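Local coordinates for uncharacterized protein (Bacteroides vulgatus, PDB 4FMR) that is of unknown function but probably binds DNA through an HU/IHF-like domain and also carries an Ig-like domain, at residues T166-V170 with V215-Y219. Numbering follows the deposited sequence.
Sequences TDPSV and VTTQY
Val170 and Thr216 bring the two backbones together, their CA atoms 4.9 Å apart, where the loop 166-170 runs into strand 171-176 beside the end of strand 209-217. These are antiparallel neighbours in the mixed sheet of the Ig-like domain, and Thr216 is hydrogen-bonded through its backbone to Gly171, just beyond the loop. The loop ends in a type I beta turn from Asp167 to Val170, closed by Val170 N donating to Asp167 O. One residue before Gly171, Val170 CA makes a CA-H...O contact with Thr216 O at 3.4 Å.

Past the strand, Gln218 reaches back to the turn with its chain extended beyond CG. Gln218 OE1 accepts from Asp167 N at 3.1 Å, the N-H...O angle being 151° and the donor lying 17° from the carbonyl plane. Asp167 CB rests against the same OE1, and Val170 CG2 lies 3.5 Å from Gln218 OE1, the valine side chain crossing that of the glutamine at about a right angle. The other end of the amide, NE2, makes weak hydrogen bonds to Leu227 O and Lys228 O, consistent with the amide being held in this orientation. Were Gln218 replaced by an alanine, Asp167 N would probably lose this acceptor and a gap would probably open beside Val170 CG2.

Two residues before Gln218, Thr216 lays CB and CG2 against Ser169 O, each at 3.6 Å, while its OG1 bonds to Ser232 OG. With CG anti to the backbone N (chi1 -164°), Asp167 directs its carboxylate to Ser169, making an Asx turn in which OD1 takes Ser169 N through its anti lone pair. Ser169 OG donates to Asp167 OD1 at 2.7 Å, from above the carboxylate plane.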
loop_
_atom_site.group_PDB
_atom_site.type_symbol
_atom_site.label_atom_id
_atom_site.label_comp_id
_atom_site.label_asym_id
_atom_site.label_seq_id
_atom_site.Cartn_x
_atom_site.Cartn_y
_atom_site.Cartn_z
ATOM N N THR B 166 -37.536 -13.789 -1.235
ATOM C CA THR B 166 -38.435 -13.520 -0.104
ATOM C C THR B 166 -37.818 -13.863 1.264
ATOM O O THR B 166 -38.164 -13.229 2.264
ATOM C CB THR B 166 -39.722 -14.341 -0.278
ATOM O OG1 THR B 166 -39.383 -15.727 -0.424
ATOM C CG2 THR B 166 -40.557 -13.873 -1.467
ATOM N N ASP B 167 -36.949 -14.881 1.311
ATOM C CA ASP B 167 -36.334 -15.350 2.546
ATOM C C ASP B 167 -35.634 -14.190 3.316
ATOM O O ASP B 167 -34.882 -13.411 2.716
ATOM C CB ASP B 167 -35.339 -16.484 2.252
ATOM C CG ASP B 167 -34.935 -17.293 3.458
ATOM O OD1 ASP B 167 -34.300 -16.721 4.374
ATOM O OD2 ASP B 167 -35.176 -18.517 3.453
ATOM N N PRO B 168 -35.895 -14.080 4.647
ATOM C CA PRO B 168 -35.291 -12.989 5.443
ATOM C C PRO B 168 -33.758 -13.054 5.564
ATOM O O PRO B 168 -33.169 -12.038 5.942
ATOM C CB PRO B 168 -35.930 -13.163 6.828
ATOM C CG PRO B 168 -37.191 -13.965 6.579
ATOM C CD PRO B 168 -36.814 -14.895 5.473
ATOM N N SER B 169 -33.111 -14.213 5.256
ATOM C CA SER B 169 -31.641 -14.361 5.323
ATOM C C SER B 169 -30.921 -13.703 4.106
ATOM O O SER B 169 -29.725 -13.459 4.175
ATOM C CB SER B 169 -31.248 -15.834 5.405
ATOM O OG SER B 169 -31.634 -16.527 4.230
ATOM N N VAL B 170 -31.652 -13.435 3.010
ATOM C CA VAL B 170 -31.153 -12.845 1.762
ATOM C C VAL B 170 -30.571 -11.440 2.061
ATOM O O VAL B 170 -31.157 -10.672 2.814
ATOM C CB VAL B 170 -32.314 -12.834 0.718
ATOM C CG1 VAL B 170 -32.122 -11.814 -0.391
ATOM C CG2 VAL B 170 -32.563 -14.228 0.149
ATOM N N VAL B 215 -22.579 -12.801 0.627
ATOM C CA VAL B 215 -23.700 -12.492 -0.258
ATOM C C VAL B 215 -24.617 -13.703 -0.213
ATOM O O VAL B 215 -24.202 -14.777 -0.639
ATOM C CB VAL B 215 -23.273 -12.126 -1.718
ATOM C CG1 VAL B 215 -24.494 -12.040 -2.646
ATOM C CG2 VAL B 215 -22.464 -10.826 -1.770
ATOM N N THR B 216 -25.829 -13.551 0.346
ATOM C CA THR B 216 -26.833 -14.624 0.431
ATOM C C THR B 216 -27.998 -14.245 -0.495
ATOM O O THR B 216 -28.522 -13.122 -0.412
ATOM C CB THR B 216 -27.271 -14.864 1.876
ATOM O OG1 THR B 216 -26.123 -15.144 2.662
ATOM C CG2 THR B 216 -28.283 -15.997 2.009
ATOM N N THR B 217 -28.382 -15.158 -1.402
ATOM C CA THR B 217 -29.427 -14.822 -2.361
ATOM C C THR B 217 -30.140 -16.069 -2.872
ATOM O O THR B 217 -29.586 -17.173 -2.816
ATOM C CB THR B 217 -28.807 -14.001 -3.541
ATOM O OG1 THR B 217 -29.840 -13.489 -4.386
ATOM C CG2 THR B 217 -27.759 -14.781 -4.348
ATOM N N GLN B 218 -31.374 -15.874 -3.389
ATOM C CA GLN B 218 -32.181 -16.931 -4.011
ATOM C C GLN B 218 -32.203 -16.732 -5.548
ATOM O O GLN B 218 -32.963 -17.396 -6.260
ATOM C CB GLN B 218 -33.599 -16.959 -3.424
ATOM C CG GLN B 218 -33.620 -17.524 -2.021
ATOM C CD GLN B 218 -34.923 -17.308 -1.312
ATOM O OE1 GLN B 218 -35.251 -16.196 -0.887
ATOM N NE2 GLN B 218 -35.657 -18.384 -1.099
ATOM N N TYR B 219 -31.354 -15.814 -6.046
ATOM C CA TYR B 219 -31.192 -15.520 -7.464
ATOM C C TYR B 219 -30.434 -16.662 -8.122
ATOM O O TYR B 219 -29.312 -16.968 -7.711
ATOM C CB TYR B 219 -30.461 -14.170 -7.672
ATOM C CG TYR B 219 -30.182 -13.840 -9.126
ATOM C CD1 TYR B 219 -31.189 -13.355 -9.961
ATOM C CD2 TYR B 219 -28.915 -14.025 -9.670
ATOM C CE1 TYR B 219 -30.942 -13.076 -11.306
ATOM C CE2 TYR B 219 -28.651 -13.739 -11.008
ATOM C CZ TYR B 219 -29.665 -13.260 -11.823
ATOM O OH TYR B 219 -29.388 -12.991 -13.145
#